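Local coordinates for protein Non-heme chloroperoxidase CPO-A1 (Streptomyces aureofaciens, PDB 1A8Q) that brominates organic substrates without haem or metal, and may be the chlorinating enzyme of 7-chlorotetracycline biosynthesis, at residues A[48-53]-A[77-82]; A[102-105]-A[111-114]. All blocks are in the same frame, centred on the assembly; numbering follows the deposited sequence.

In the fold
Both contacts set a helix against the central sheet of the alpha/beta hydrolase fold, and both are buried. Contact 1 rests helix 69-82 on strand 48-52; contact 2 holds helix 96-107 to the start of strand 112-118, within one beta-alpha-beta unit. Their centres are about 13 Å apart, and the two helices are neighbours: L80 CD1 of contact 1 lies 3.4 Å from Y103 OH of contact 2. The chemistry differs. Contact 1 is almost wholly apolar, one leucine methyl on an isoleucine and a histidine. Contact 2 starts with a leucine too, but towards partly exposed R111 it turns polar and takes in two waters.

Contact 1 of 2, residues A[48-53]-A[77-82]; sequences RGIAHD and NDLLTD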
loop_
_atom_site.group_PDB
_atom_site.type_symbol
_atom_site.label_atom_id
_atom_site.label_comp_id
_atom_site.label_asym_id
_atom_site.label_seq_id
_atom_site.Cartn_x
_atom_site.Cartn_y
_atom_site.Cartn_z
ATOM N N ARG A 48 11.847 -12.161 8.663
ATOM C CA ARG A 48 11.862 -10.943 9.522
ATOM C C ARG A 48 10.778 -10.054 8.901
ATOM O O ARG A 48 10.887 -9.770 7.704
ATOM C CB ARG A 48 13.222 -10.323 9.464
ATOM C CG ARG A 48 13.403 -9.045 10.260
ATOM C CD ARG A 48 14.852 -8.583 10.245
ATOM N NE ARG A 48 14.972 -7.287 10.922
ATOM C CZ ARG A 48 16.142 -6.635 10.905
ATOM N NH1 ARG A 48 17.210 -7.164 10.274
ATOM N NH2 ARG A 48 16.299 -5.470 11.498
ATOM N N GLY A 49 9.875 -9.527 9.733
ATOM C CA GLY A 49 8.767 -8.751 9.134
ATOM C C GLY A 49 8.911 -7.331 9.663
ATOM O O GLY A 49 8.999 -7.138 10.876
ATOM N N ILE A 50 8.896 -6.356 8.731
ATOM C CA ILE A 50 9.062 -4.975 9.139
ATOM C C ILE A 50 7.918 -4.160 8.542
ATOM O O ILE A 50 7.544 -4.355 7.390
ATOM C CB ILE A 50 10.397 -4.402 8.594
ATOM C CG1 ILE A 50 11.571 -5.000 9.395
ATOM C CG2 ILE A 50 10.497 -2.884 8.701
ATOM C CD1 ILE A 50 12.854 -5.045 8.601
ATOM N N ALA A 51 7.337 -3.236 9.345
ATOM C CA ALA A 51 6.267 -2.411 8.740
ATOM C C ALA A 51 6.361 -1.015 9.352
ATOM O O ALA A 51 6.279 -0.849 10.565
ATOM C CB ALA A 51 4.872 -2.980 8.948
ATOM N N HIS A 52 6.613 -0.030 8.467
ATOM C CA HIS A 52 6.809 1.335 8.927
ATOM C C HIS A 52 5.533 2.128 8.721
ATOM O O HIS A 52 4.636 1.732 7.982
ATOM C CB HIS A 52 7.937 2.079 8.175
ATOM C CG HIS A 52 7.741 2.112 6.688
ATOM N ND1 HIS A 52 7.602 0.976 5.938
ATOM C CD2 HIS A 52 7.644 3.168 5.819
ATOM C CE1 HIS A 52 7.462 1.278 4.664
ATOM N NE2 HIS A 52 7.491 2.608 4.553
ATOM N N ASP A 53 5.434 3.248 9.442
ATOM C CA ASP A 53 4.328 4.166 9.277
ATOM C C ASP A 53 4.837 5.351 8.411
ATOM O O ASP A 53 5.872 5.948 8.746
ATOM C CB ASP A 53 3.936 4.773 10.641
ATOM C CG ASP A 53 3.278 3.746 11.579
ATOM O OD1 ASP A 53 2.922 2.626 11.176
ATOM O OD2 ASP A 53 3.089 4.117 12.765
ATOM N N ASN A 77 14.081 4.406 1.557
ATOM C CA ASN A 77 15.519 4.166 1.385
ATOM C C ASN A 77 16.293 4.362 2.673
ATOM O O ASN A 77 17.215 3.600 3.003
ATOM C CB ASN A 77 16.093 5.052 0.268
ATOM C CG ASN A 77 17.594 4.857 0.108
ATOM O OD1 ASN A 77 18.413 5.754 0.322
ATOM N ND2 ASN A 77 17.967 3.655 -0.242
ATOM N N ASP A 78 15.939 5.395 3.450
ATOM C CA ASP A 78 16.642 5.645 4.717
ATOM C C ASP A 78 16.424 4.487 5.690
ATOM O O ASP A 78 17.377 4.121 6.376
ATOM C CB ASP A 78 16.204 6.961 5.380
ATOM C CG ASP A 78 16.755 8.199 4.688
ATOM O OD1 ASP A 78 17.735 8.090 3.906
ATOM O OD2 ASP A 78 16.193 9.280 4.918
ATOM N N LEU A 79 15.234 3.906 5.726
ATOM C CA LEU A 79 14.943 2.800 6.641
ATOM C C LEU A 79 15.720 1.553 6.225
ATOM O O LEU A 79 16.355 0.903 7.050
ATOM C CB LEU A 79 13.432 2.514 6.606
ATOM C CG LEU A 79 12.968 1.311 7.442
ATOM C CD1 LEU A 79 13.027 1.617 8.920
ATOM C CD2 LEU A 79 11.545 0.936 7.028
ATOM N N LEU A 80 15.741 1.254 4.928
ATOM C CA LEU A 80 16.469 0.066 4.450
ATOM C C LEU A 80 17.967 0.233 4.629
ATOM O O LEU A 80 18.664 -0.724 4.967
ATOM C CB LEU A 80 16.164 -0.171 2.972
ATOM C CG LEU A 80 14.717 -0.491 2.585
ATOM C CD1 LEU A 80 14.660 -0.853 1.095
ATOM C CD2 LEU A 80 14.069 -1.593 3.393
ATOM N N THR A 81 18.473 1.452 4.459
ATOM C CA THR A 81 19.894 1.712 4.640
ATOM C C THR A 81 20.318 1.705 6.101
ATOM O O THR A 81 21.360 1.130 6.454
ATOM C CB THR A 81 20.249 3.093 4.020
ATOM O OG1 THR A 81 19.913 3.013 2.618
ATOM C CG2 THR A 81 21.728 3.375 4.205
ATOM N N ASP A 82 19.518 2.320 6.975
ATOM C CA ASP A 82 19.828 2.359 8.406
ATOM C C ASP A 82 19.914 0.947 8.979
ATOM O O ASP A 82 20.758 0.659 9.833
ATOM C CB ASP A 82 18.723 3.112 9.158
ATOM C CG ASP A 82 18.895 3.241 10.656
ATOM O OD1 ASP A 82 20.033 3.422 11.147
ATOM O OD2 ASP A 82 17.888 3.263 11.397
#
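L79 lays its CD2 methyl over the base of the H52 side chain and the CG2 branch of I50, two residues that point the same way from strand 48-52. L79 CD2 sits 4.0 Å from H52 CB and meets the start of the imidazole at a slant, with H52 CG and ND1 about as near. Against the isoleucine the fit is looser, I50 CG2 to L79 CD2 being 4.3 Å. With CG of L79 anti to the backbone N (chi1 176°), the leucine reaches out from the helix to the sheet. This is the layering of an alpha/beta hydrolase fold: helix 69-82 packs on one face of the central sheet, while A51, between the two contact residues, points away from it. Y13 on the adjoining strand 10-16 touches both L79 and H52, and L80, one residue on, reaches V23 of strand 21-25. The far end of the histidine is polar and has its own partner, NE2 being hydrogen-bonded to E99 OE2 of helix 96-107, which should fix the ring's rotation. Within the helix, T81 OG1 bonds back to N77 O at 2.8 Å, approaching from the face opposite T81 N.

Contact 2 of 2, residues A[102-105]-A[111-114]; sequences RYVG and RLRS
Helix 96-107 passes over the start of strand 112-118 with the backbones well apart, V104 and L112 being the closest pair at 9.1 Å between their CA atoms, so side chains have to span the gap. L112 does so with its CD1 methyl, which touches two helix residues at once. L112 CD1 lies 3.9 Å from V104 CG2, and it also meets the edge of the Y103 ring, close to the ring plane, 4.0 Å from Y103 CE2. The tyrosine runs out from the helix and the leucine in from the strand, so the two lie alongside each other, and L112 CD2 comes nearly as close to Y103 CE2. The Y103 ring gets there because its CG stands anti to the backbone N (chi1 177°), which sends the phenol out from the helix towards R111. Strand 88-93, helix 96-107 and strand 112-118 form a beta-alpha-beta unit of the alpha/beta hydrolase fold, and this contact ties its helix to its second strand; V88 and L90 of the first strand also touch L112. Further out, the phenol oxygen rests on the aliphatic part of R111, with Y103 OH to R111 CD at 3.9 Å and the arginine chain lying roughly perpendicular to the tyrosine. Two waters link the same pair. One is 2.8 Å from Y103 OH and accepts from R111 N at 3.0 Å; the other is 2.7 Å from Y103 OH and accepts a weak bond from R111 NE, lying at the edge of the guanidinium in its plane. The outer end of that guanidinium is held elsewhere, R111 NH1 bonding to L85 O and forming a salt bridge with D84.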
loop_
_atom_site.group_PDB
_atom_site.type_symbol
_atom_site.label_atom_id
_atom_site.label_comp_id
_atom_site.label_asym_id
_atom_site.label_seq_id
_atom_site.Cartn_x
_atom_site.Cartn_y
_atom_site.Cartn_z
ATOM N N ARG A 102 8.328 3.905 -7.006
ATOM C CA ARG A 102 9.260 5.024 -7.076
ATOM C C ARG A 102 10.553 4.716 -6.374
ATOM O O ARG A 102 11.600 5.202 -6.770
ATOM C CB ARG A 102 8.554 6.317 -6.578
ATOM C CG ARG A 102 9.475 7.530 -6.630
ATOM C CD ARG A 102 9.881 7.920 -8.057
ATOM N NE ARG A 102 8.775 7.823 -8.972
ATOM C CZ ARG A 102 7.891 8.798 -9.197
ATOM N NH1 ARG A 102 8.021 9.942 -8.539
ATOM N NH2 ARG A 102 6.915 8.577 -10.077
ATOM N N TYR A 103 10.573 3.854 -5.321
ATOM C CA TYR A 103 11.815 3.374 -4.745
ATOM C C TYR A 103 12.646 2.615 -5.806
ATOM O O TYR A 103 13.845 2.912 -5.888
ATOM C CB TYR A 103 11.506 2.440 -3.524
ATOM C CG TYR A 103 12.807 1.884 -2.970
ATOM C CD1 TYR A 103 13.644 2.552 -2.100
ATOM C CD2 TYR A 103 13.165 0.607 -3.407
ATOM C CE1 TYR A 103 14.837 1.972 -1.668
ATOM C CE2 TYR A 103 14.348 0.021 -2.992
ATOM C CZ TYR A 103 15.161 0.703 -2.139
ATOM O OH TYR A 103 16.329 0.102 -1.732
ATOM N N VAL A 104 12.013 1.753 -6.567
ATOM C CA VAL A 104 12.784 1.047 -7.625
ATOM C C VAL A 104 13.322 2.064 -8.640
ATOM O O VAL A 104 14.506 2.032 -9.056
ATOM C CB VAL A 104 11.915 -0.025 -8.269
ATOM C CG1 VAL A 104 12.530 -0.596 -9.557
ATOM C CG2 VAL A 104 11.732 -1.183 -7.272
ATOM N N GLY A 105 12.483 3.007 -9.014
ATOM C CA GLY A 105 12.868 3.997 -10.038
ATOM C C GLY A 105 14.025 4.850 -9.575
ATOM O O GLY A 105 14.890 5.222 -10.382
ATOM N N ARG A 111 19.142 -3.905 -3.273
ATOM C CA ARG A 111 18.837 -4.511 -1.972
ATOM C C ARG A 111 17.655 -5.459 -2.037
ATOM O O ARG A 111 17.242 -6.011 -0.997
ATOM C CB ARG A 111 18.457 -3.392 -0.972
ATOM C CG ARG A 111 19.584 -2.510 -0.527
ATOM C CD ARG A 111 19.130 -1.486 0.531
ATOM N NE ARG A 111 20.276 -0.706 0.973
ATOM C CZ ARG A 111 21.200 -1.010 1.852
ATOM N NH1 ARG A 111 21.185 -2.142 2.528
ATOM N NH2 ARG A 111 22.152 -0.102 2.073
ATOM N N LEU A 112 17.056 -5.638 -3.206
ATOM C CA LEU A 112 15.801 -6.354 -3.280
ATOM C C LEU A 112 15.892 -7.730 -3.927
ATOM O O LEU A 112 16.615 -7.950 -4.906
ATOM C CB LEU A 112 14.733 -5.577 -4.081
ATOM C CG LEU A 112 14.559 -4.086 -3.744
ATOM C CD1 LEU A 112 13.462 -3.478 -4.600
ATOM C CD2 LEU A 112 14.225 -3.959 -2.251
ATOM N N ARG A 113 15.072 -8.614 -3.406
ATOM C CA ARG A 113 14.893 -9.940 -3.990
ATOM C C ARG A 113 13.658 -9.975 -4.860
ATOM O O ARG A 113 13.678 -10.559 -5.964
ATOM C CB ARG A 113 14.734 -10.983 -2.870
ATOM C CG ARG A 113 14.490 -12.372 -3.497
ATOM C CD ARG A 113 14.692 -13.362 -2.356
ATOM N NE ARG A 113 14.990 -14.685 -2.806
ATOM C CZ ARG A 113 15.687 -15.605 -2.155
ATOM N NH1 ARG A 113 16.236 -15.378 -0.975
ATOM N NH2 ARG A 113 15.840 -16.759 -2.798
ATOM N N SER A 114 12.531 -9.454 -4.364
ATOM C CA SER A 114 11.267 -9.582 -5.072
ATOM C C SER A 114 10.265 -8.528 -4.528
ATOM O O SER A 114 10.609 -7.845 -3.571
ATOM C CB SER A 114 10.656 -10.981 -4.934
ATOM O OG SER A 114 10.588 -11.306 -3.520
HETATM O O HOH W 1 17.498 -1.399 -3.744
HETATM O O HOH W 2 18.589 1.322 -0.942
#